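Local coordinates for protein gamma-resorcylate decarboxylase (Polaromonas, PDB 4QRO) that probably catalyses the manganese-dependent, non-oxidative decarboxylation of gamma-resorcylate (2,6-dihydroxybenzoate) to resorcinol, as a member of the amidohydrolase superfamily, at residues Glu14-Asp19 against Asn74-Arg79; Leu101-Pro106 against Ala125-Phe130; Ser131-Asn134 against Pro139-Tyr142. All blocks are in the same frame, centred on the assembly; numbering follows the deposited sequence.

Interaction 1: Glu14-Asp19 against Asn74-Arg79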
loop_
_atom_site.group_PDB
_atom_site.type_symbol
_atom_site.label_atom_id
_atom_site.label_comp_id
_atom_site.label_asym_id
_atom_site.label_seq_id
_atom_site.Cartn_x
_atom_site.Cartn_y
_atom_site.Cartn_z
ATOM N N GLU A 14 25.561 -20.524 3.339
ATOM C CA GLU A 14 26.254 -20.349 2.042
ATOM C C GLU A 14 25.311 -20.724 0.894
ATOM O O GLU A 14 25.283 -20.089 -0.147
ATOM C CB GLU A 14 27.563 -21.158 1.981
ATOM C CG GLU A 14 28.748 -20.490 2.698
ATOM C CD GLU A 14 29.222 -19.182 2.041
ATOM O OE1 GLU A 14 28.833 -18.896 0.886
ATOM O OE2 GLU A 14 30.002 -18.429 2.679
ATOM N N GLU A 15 24.500 -21.745 1.138
ATOM C CA GLU A 15 23.495 -22.206 0.193
ATOM C C GLU A 15 22.489 -21.117 -0.205
ATOM O O GLU A 15 22.093 -21.062 -1.360
ATOM C CB GLU A 15 22.775 -23.398 0.804
ATOM C CG GLU A 15 21.841 -24.108 -0.156
ATOM C CD GLU A 15 21.267 -25.385 0.428
ATOM O OE1 GLU A 15 20.642 -26.133 -0.346
ATOM O OE2 GLU A 15 21.427 -25.643 1.648
ATOM N N THR A 16 22.081 -20.253 0.737
ATOM C CA THR A 16 21.021 -19.260 0.452
ATOM C C THR A 16 21.547 -17.847 0.333
ATOM O O THR A 16 20.795 -16.927 0.012
ATOM C CB THR A 16 19.941 -19.229 1.561
ATOM O OG1 THR A 16 20.527 -18.762 2.791
ATOM C CG2 THR A 16 19.326 -20.598 1.753
ATOM N N LEU A 17 22.837 -17.670 0.590
ATOM C CA LEU A 17 23.445 -16.342 0.666
ATOM C C LEU A 17 23.203 -15.453 -0.537
ATOM O O LEU A 17 22.861 -14.259 -0.403
ATOM C CB LEU A 17 24.946 -16.502 0.891
ATOM C CG LEU A 17 25.787 -15.241 1.028
ATOM C CD1 LEU A 17 25.380 -14.436 2.259
ATOM C CD2 LEU A 17 27.281 -15.605 1.063
ATOM N N MET A 18 23.378 -16.021 -1.724
ATOM C CA MET A 18 23.325 -15.219 -2.946
ATOM C C MET A 18 21.919 -14.680 -3.229
ATOM O O MET A 18 21.760 -13.744 -4.015
ATOM C CB MET A 18 23.924 -15.998 -4.142
ATOM C CG MET A 18 25.407 -16.334 -3.946
ATOM S SD MET A 18 26.399 -14.968 -3.254
ATOM C CE MET A 18 26.350 -13.893 -4.703
ATOM N N ASP A 19 20.898 -15.209 -2.553
ATOM C CA ASP A 19 19.557 -14.624 -2.682
ATOM C C ASP A 19 19.479 -13.159 -2.247
ATOM O O ASP A 19 18.638 -12.414 -2.752
ATOM C CB ASP A 19 18.559 -15.444 -1.892
ATOM C CG ASP A 19 18.113 -16.665 -2.633
ATOM O OD1 ASP A 19 18.736 -17.017 -3.655
ATOM O OD2 ASP A 19 17.127 -17.269 -2.186
ATOM N N ASN A 74 12.423 -28.939 0.313
ATOM C CA ASN A 74 12.357 -29.642 1.574
ATOM C C ASN A 74 13.748 -29.933 2.152
ATOM O O ASN A 74 13.991 -29.719 3.340
ATOM C CB ASN A 74 11.555 -30.924 1.399
ATOM C CG ASN A 74 11.290 -31.629 2.711
ATOM O OD1 ASN A 74 10.723 -31.060 3.641
ATOM N ND2 ASN A 74 11.715 -32.885 2.798
ATOM N N GLU A 75 14.660 -30.396 1.301
ATOM C CA GLU A 75 16.058 -30.641 1.694
ATOM C C GLU A 75 16.782 -29.382 2.205
ATOM O O GLU A 75 17.467 -29.429 3.228
ATOM C CB GLU A 75 16.834 -31.281 0.520
ATOM C CG GLU A 75 16.369 -32.706 0.201
ATOM C CD GLU A 75 16.799 -33.204 -1.179
ATOM O OE1 GLU A 75 16.501 -34.370 -1.490
ATOM O OE2 GLU A 75 17.424 -32.453 -1.961
ATOM N N THR A 76 16.644 -28.267 1.480
ATOM C CA THR A 76 17.223 -27.006 1.880
ATOM C C THR A 76 16.625 -26.522 3.217
ATOM O O THR A 76 17.353 -26.101 4.108
ATOM C CB THR A 76 16.995 -25.939 0.794
ATOM O OG1 THR A 76 17.535 -26.404 -0.457
ATOM C CG2 THR A 76 17.657 -24.634 1.150
ATOM N N ALA A 77 15.305 -26.578 3.343
ATOM C CA ALA A 77 14.647 -26.172 4.590
ATOM C C ALA A 77 15.172 -26.987 5.795
ATOM O O ALA A 77 15.474 -26.447 6.856
ATOM C CB ALA A 77 13.129 -26.304 4.457
ATOM N N ARG A 78 15.299 -28.286 5.613
ATOM C CA ARG A 78 15.756 -29.184 6.697
ATOM C C ARG A 78 17.189 -28.874 7.125
ATOM O O ARG A 78 17.485 -28.818 8.321
ATOM C CB ARG A 78 15.602 -30.637 6.260
ATOM C CG ARG A 78 14.136 -31.083 6.274
ATOM C CD ARG A 78 13.922 -32.492 5.745
ATOM N NE ARG A 78 14.766 -33.466 6.423
ATOM C CZ ARG A 78 14.424 -34.222 7.471
ATOM N NH1 ARG A 78 13.210 -34.173 8.013
ATOM N NH2 ARG A 78 15.316 -35.062 7.979
ATOM N N ARG A 79 18.056 -28.655 6.147
ATOM C CA ARG A 79 19.435 -28.231 6.398
ATOM C C ARG A 79 19.492 -26.881 7.118
ATOM O O ARG A 79 20.258 -26.719 8.073
ATOM C CB ARG A 79 20.217 -28.140 5.081
ATOM C CG ARG A 79 20.720 -29.474 4.557
ATOM C CD ARG A 79 21.821 -29.267 3.529
ATOM N NE ARG A 79 21.265 -28.664 2.321
ATOM C CZ ARG A 79 20.708 -29.348 1.326
ATOM N NH1 ARG A 79 20.643 -30.678 1.354
ATOM N NH2 ARG A 79 20.219 -28.699 0.285
#
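Glu15 and Thr76 stand where the two backbones come nearest, with Glu15 CA and Thr76 CA 8.1 Å apart. Residues 14-19 begin as a short helical turn with few backbone bonds of its own, whereas 74-79 belong to the long helix 70-90; a gap of this width is bridged by side chains alone. Glu15 does most of the bridging. Its CG is anti to the backbone N (chi1 -171°) and the chain stays extended beyond it, which carries the carboxylate across to the other helix. There Arg79, one turn after Thr76, takes it side-on. NH2 of Arg79 donates to OE1 of Glu15 at 2.7 Å, while NE of Arg79 reaches OE2 of Glu15 at 3.1 Å in a nearly straight bond (169°). Both oxygens are approached on their syn side, and the two flat groups are twisted by 28°, so the pairing is two-pronged but not quite coplanar. Over one face of the guanidinium sits the backbone oxygen Glu75 O. Thr76 OG1 lies 3.1 Å from Glu15 OE1 and is also within hydrogen-bonding reach of Arg72 O. Beneath this exposed ion pair, methyls of Thr16 and Thr76 meet loosely, and Thr16 OG1 is occupied by Asn60. In the amidohydrolase barrel, this ties the segment after strand 4-11, which carries the manganese ligands Glu8 and His10, to an outer helix.

Interaction 2: Leu101-Pro106 against Ala125-Phe130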
loop_
_atom_site.group_PDB
_atom_site.type_symbol
_atom_site.label_atom_id
_atom_site.label_comp_id
_atom_site.label_asym_id
_atom_site.label_seq_id
_atom_site.Cartn_x
_atom_site.Cartn_y
_atom_site.Cartn_z
ATOM N N LEU A 101 10.179 -23.183 5.736
ATOM C CA LEU A 101 9.238 -24.223 5.312
ATOM C C LEU A 101 9.098 -24.375 3.794
ATOM O O LEU A 101 9.050 -23.381 3.050
ATOM C CB LEU A 101 7.848 -23.985 5.889
ATOM C CG LEU A 101 7.697 -23.916 7.392
ATOM C CD1 LEU A 101 6.273 -23.467 7.696
ATOM C CD2 LEU A 101 8.026 -25.265 8.049
ATOM N N PRO A 102 9.020 -25.632 3.323
ATOM C CA PRO A 102 8.854 -25.875 1.910
ATOM C C PRO A 102 7.383 -25.820 1.568
ATOM O O PRO A 102 6.736 -26.853 1.441
ATOM C CB PRO A 102 9.425 -27.298 1.742
ATOM C CG PRO A 102 9.097 -27.971 3.034
ATOM C CD PRO A 102 9.258 -26.892 4.071
ATOM N N MET A 103 6.860 -24.600 1.427
ATOM C CA MET A 103 5.430 -24.389 1.244
ATOM C C MET A 103 4.943 -24.846 -0.134
ATOM O O MET A 103 3.741 -24.902 -0.395
ATOM C CB MET A 103 5.090 -22.927 1.486
ATOM C CG MET A 103 5.372 -22.478 2.911
ATOM S SD MET A 103 4.286 -23.147 4.170
ATOM C CE MET A 103 2.681 -22.535 3.640
ATOM N N GLN A 104 5.886 -25.186 -1.006
ATOM C CA GLN A 104 5.591 -25.881 -2.259
ATOM C C GLN A 104 4.654 -27.074 -2.054
ATOM O O GLN A 104 3.773 -27.338 -2.857
ATOM C CB GLN A 104 6.904 -26.364 -2.903
ATOM C CG GLN A 104 7.736 -25.227 -3.520
ATOM C CD GLN A 104 8.611 -24.441 -2.533
ATOM O OE1 GLN A 104 8.690 -24.765 -1.346
ATOM N NE2 GLN A 104 9.273 -23.406 -3.033
ATOM N N ASP A 105 4.854 -27.787 -0.959
ATOM C CA ASP A 105 4.094 -28.977 -0.675
ATOM C C ASP A 105 3.454 -28.826 0.711
ATOM O O ASP A 105 4.167 -28.759 1.701
ATOM C CB ASP A 105 5.057 -30.148 -0.750
ATOM C CG ASP A 105 4.374 -31.510 -0.664
ATOM O OD1 ASP A 105 3.531 -31.707 0.225
ATOM O OD2 ASP A 105 4.725 -32.410 -1.457
ATOM N N PRO A 106 2.109 -28.730 0.783
ATOM C CA PRO A 106 1.465 -28.525 2.083
ATOM C C PRO A 106 1.806 -29.591 3.134
ATOM O O PRO A 106 2.000 -29.258 4.299
ATOM C CB PRO A 106 -0.019 -28.583 1.738
ATOM C CG PRO A 106 -0.083 -28.025 0.367
ATOM C CD PRO A 106 1.135 -28.576 -0.319
ATOM N N ALA A 125 7.094 -19.926 12.398
ATOM C CA ALA A 125 7.630 -20.102 11.048
ATOM C C ALA A 125 7.738 -18.744 10.377
ATOM O O ALA A 125 6.966 -17.838 10.700
ATOM C CB ALA A 125 6.712 -20.986 10.248
ATOM N N LEU A 126 8.716 -18.588 9.489
ATOM C CA LEU A 126 8.800 -17.399 8.649
ATOM C C LEU A 126 8.877 -17.835 7.203
ATOM O O LEU A 126 9.669 -18.702 6.839
ATOM C CB LEU A 126 9.982 -16.503 9.033
ATOM C CG LEU A 126 10.058 -15.166 8.244
ATOM C CD1 LEU A 126 10.505 -13.996 9.128
ATOM C CD2 LEU A 126 10.951 -15.281 7.021
ATOM N N VAL A 127 8.029 -17.232 6.380
ATOM C CA VAL A 127 7.901 -17.594 4.980
ATOM C C VAL A 127 7.849 -16.339 4.109
ATOM O O VAL A 127 7.127 -15.397 4.414
ATOM C CB VAL A 127 6.643 -18.457 4.749
ATOM C CG1 VAL A 127 6.356 -18.657 3.261
ATOM C CG2 VAL A 127 6.772 -19.791 5.484
ATOM N N ASN A 128 8.592 -16.367 3.005
ATOM C CA ASN A 128 8.771 -15.208 2.169
ATOM C C ASN A 128 7.748 -15.160 1.066
ATOM O O ASN A 128 8.050 -15.369 -0.128
ATOM C CB ASN A 128 10.191 -15.167 1.635
ATOM C CG ASN A 128 11.228 -15.233 2.744
ATOM O OD1 ASN A 128 11.279 -14.361 3.626
ATOM N ND2 ASN A 128 12.061 -16.284 2.713
ATOM N N GLY A 129 6.521 -14.862 1.466
ATOM C CA GLY A 129 5.455 -14.703 0.501
ATOM C C GLY A 129 5.180 -15.978 -0.279
ATOM O O GLY A 129 5.409 -17.094 0.213
ATOM N N PHE A 130 4.703 -15.814 -1.512
ATOM C CA PHE A 130 4.311 -16.951 -2.339
ATOM C C PHE A 130 5.459 -17.890 -2.660
ATOM O O PHE A 130 6.644 -17.508 -2.648
ATOM C CB PHE A 130 3.696 -16.468 -3.662
ATOM C CG PHE A 130 4.651 -15.697 -4.535
ATOM C CD1 PHE A 130 5.511 -16.355 -5.405
ATOM C CD2 PHE A 130 4.668 -14.307 -4.513
ATOM C CE1 PHE A 130 6.399 -15.648 -6.199
ATOM C CE2 PHE A 130 5.550 -13.596 -5.307
ATOM C CZ PHE A 130 6.419 -14.260 -6.152
HETATM O O HOH W 1 10.371 -20.463 4.905
#
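Leu101 and Ala125 make the tightest apolar touch here, with Leu101 CD1 3.6 Å from Ala125 CB. The leucine chain runs extended through chi2 (172°), which pushes this one methyl forward; it also grazes Val127, CD1 of Leu101 to CG2 of Val127 being 4.3 Å. Met103 makes the second apolar contact. Its CG faces both methyls of Val127 evenly, at 4.0 Å from Val127 CG1 and from Val127 CG2, so that it lies across the fork of the branched side chain. Beyond CG the methionine bends at chi2 and again at chi3. Leu113 of helix 106-118 adjoins both Leu101 and Ala125, extending the apolar layer.

The polar link is carried by one water. It accepts from Leu101 N at 2.9 Å and donates to Leu126 O at 2.7 Å, satisfying two buried backbone groups that lie too far apart to bond directly. Just upstream, Leu126 is bonded to the backbone of Ala99, so the water appears to carry on, less directly, the pairing made by Ala99 and Leu126, at the point where segment 101-106 turns away from the strand.

Backbone turns then redirect both segments. Pro102 and Asn128 each centre an inverse gamma turn, Gly129 follows with positive phi, and Asp105 N-caps helix 106-118 through OD1. Strand 95-97, that helix and strand 125-128 form the right-handed beta-alpha-beta crossover of the (beta/alpha)8 barrel; Leu101 and Met103, in the loop that follows the first strand, pack on the outer, helix-facing side of strand 125-128.

Interaction 3: Ser131-Asn134 against Pro139-Tyr142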
loop_
_atom_site.group_PDB
_atom_site.type_symbol
_atom_site.label_atom_id
_atom_site.label_comp_id
_atom_site.label_asym_id
_atom_site.label_seq_id
_atom_site.Cartn_x
_atom_site.Cartn_y
_atom_site.Cartn_z
ATOM N N SER A 131 5.093 -19.119 -3.017
ATOM C CA SER A 131 6.069 -20.112 -3.453
ATOM C C SER A 131 6.027 -20.365 -4.961
ATOM O O SER A 131 4.972 -20.271 -5.620
ATOM C CB SER A 131 5.835 -21.429 -2.718
ATOM O OG SER A 131 6.090 -21.277 -1.358
ATOM N N GLN A 132 7.194 -20.690 -5.482
ATOM C CA GLN A 132 7.361 -21.172 -6.841
ATOM C C GLN A 132 7.446 -22.692 -6.748
ATOM O O GLN A 132 8.201 -23.210 -5.937
ATOM C CB GLN A 132 8.637 -20.602 -7.451
ATOM C CG GLN A 132 8.591 -19.095 -7.722
ATOM C CD GLN A 132 9.944 -18.531 -8.122
ATOM O OE1 GLN A 132 10.744 -18.188 -7.281
ATOM N NE2 GLN A 132 10.202 -18.448 -9.424
ATOM N N ASP A 133 6.659 -23.389 -7.559
ATOM C CA ASP A 133 6.707 -24.850 -7.647
ATOM C C ASP A 133 6.600 -25.160 -9.121
ATOM O O ASP A 133 5.679 -24.673 -9.801
ATOM C CB ASP A 133 5.554 -25.500 -6.861
ATOM C CG ASP A 133 5.631 -27.053 -6.823
ATOM O OD1 ASP A 133 5.983 -27.755 -7.817
ATOM O OD2 ASP A 133 5.303 -27.591 -5.760
ATOM N N ASN A 134 7.574 -25.920 -9.626
ATOM C CA ASN A 134 7.575 -26.354 -11.036
ATOM C C ASN A 134 6.284 -27.013 -11.483
ATOM O O ASN A 134 5.927 -26.929 -12.648
ATOM C CB ASN A 134 8.780 -27.306 -11.321
ATOM C CG ASN A 134 10.095 -26.564 -11.447
ATOM O OD1 ASN A 134 10.138 -25.438 -11.946
ATOM N ND2 ASN A 134 11.175 -27.182 -10.994
ATOM N N PRO A 139 2.064 -18.915 -9.375
ATOM C CA PRO A 139 2.550 -18.803 -7.997
ATOM C C PRO A 139 1.532 -19.270 -6.932
ATOM O O PRO A 139 0.304 -19.108 -7.057
ATOM C CB PRO A 139 2.880 -17.307 -7.847
ATOM C CG PRO A 139 2.143 -16.609 -8.939
ATOM C CD PRO A 139 2.003 -17.600 -10.062
ATOM N N LEU A 140 2.078 -19.837 -5.865
ATOM C CA LEU A 140 1.306 -20.460 -4.851
ATOM C C LEU A 140 1.124 -19.499 -3.668
ATOM O O LEU A 140 2.099 -19.102 -3.030
ATOM C CB LEU A 140 2.034 -21.722 -4.431
ATOM C CG LEU A 140 2.144 -22.803 -5.518
ATOM C CD1 LEU A 140 3.018 -23.909 -4.961
ATOM C CD2 LEU A 140 0.792 -23.396 -5.908
ATOM N N TYR A 141 -0.120 -19.097 -3.448
ATOM C CA TYR A 141 -0.526 -18.315 -2.303
ATOM C C TYR A 141 -1.253 -19.195 -1.300
ATOM O O TYR A 141 -2.006 -20.089 -1.655
ATOM C CB TYR A 141 -1.432 -17.159 -2.757
ATOM C CG TYR A 141 -0.679 -16.112 -3.540
ATOM C CD1 TYR A 141 -0.458 -16.245 -4.918
ATOM C CD2 TYR A 141 -0.146 -15.002 -2.896
ATOM C CE1 TYR A 141 0.275 -15.280 -5.621
ATOM C CE2 TYR A 141 0.586 -14.052 -3.578
ATOM C CZ TYR A 141 0.786 -14.183 -4.936
ATOM O OH TYR A 141 1.498 -13.198 -5.590
ATOM N N TYR A 142 -1.161 -18.820 -0.031
ATOM C CA TYR A 142 -1.531 -19.737 1.064
ATOM C C TYR A 142 -3.005 -19.632 1.489
ATOM O O TYR A 142 -3.408 -20.279 2.427
ATOM C CB TYR A 142 -0.525 -19.613 2.219
ATOM C CG TYR A 142 0.902 -19.618 1.702
ATOM C CD1 TYR A 142 1.322 -20.581 0.777
ATOM C CD2 TYR A 142 1.836 -18.669 2.125
ATOM C CE1 TYR A 142 2.620 -20.593 0.281
ATOM C CE2 TYR A 142 3.138 -18.669 1.629
ATOM C CZ TYR A 142 3.529 -19.644 0.702
ATOM O OH TYR A 142 4.814 -19.660 0.192
#
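Ser131 and Leu140 form a single antiparallel beta bridge, a hydrogen-bonded pair whose CA atoms are 5.0 Å apart. Ser131 N donates to Leu140 O at 3.0 Å, and Leu140 N returns a bond to Ser131 O at 2.9 Å with an N-H...O angle of 166°. Beside the bridge, the hydroxyls of Ser131 and Tyr142 meet, OG of Ser131 lying 2.6 Å from OH of Tyr142. The serine oxygen sits at the edge of the tyrosine ring and in its plane. With its CG anti to the carbonyl carbon (chi1 -46°), Tyr142 brings its ring back alongside the bridge, and its far end approaches Ser131 more closely than its base does. Farther along, Leu140 CD1 rests 3.5 Å from Asp133 CB, and the Asp133 carboxylate forms a salt bridge with Arg135.

In the next shell, Tyr142 OH is also hydrogen-bonded to Gly129 O, so the phenol joins the serine side chain to the backbone just before it. A phenylalanine here would probably leave both Ser131 OG and Gly129 O without this partner, and the serine hydroxyl freer to turn.

Both segments belong to the loop connecting strand 125-128 to helix 148-157. Tyr142 O accepts from Trp151 of that helix, while His196 of helix 188-202 binds Tyr142 N and meets its ring. Tyr141, whose side chain points away from 131-134, packs on His196 and Arg199 of the same helix 188-202 and touches Ile175 of the second subunit.

In the fold
The three contacts differ in chemistry as they differ in place. Interaction 1 is partly exposed and relies on charge; interactions 2 and 3 are buried, the former made of apolar side chains and a lone water, the latter of backbone bonds and paired hydroxyls. They follow one another along the chain without overlap, and interaction 2 touches both of the others. Pro102 of interaction 2 packs on Asn74 and Ala77 of the helix used in interaction 1, and Gln104 NE2 donates to Gln132 O of interaction 3. Segment 125-130 leads directly into 131-134, so the strand packed by interaction 2 continues into the loop that interaction 3 folds. Interactions 1 and 3 do not touch, remaining about 8 Å apart at their nearest atoms.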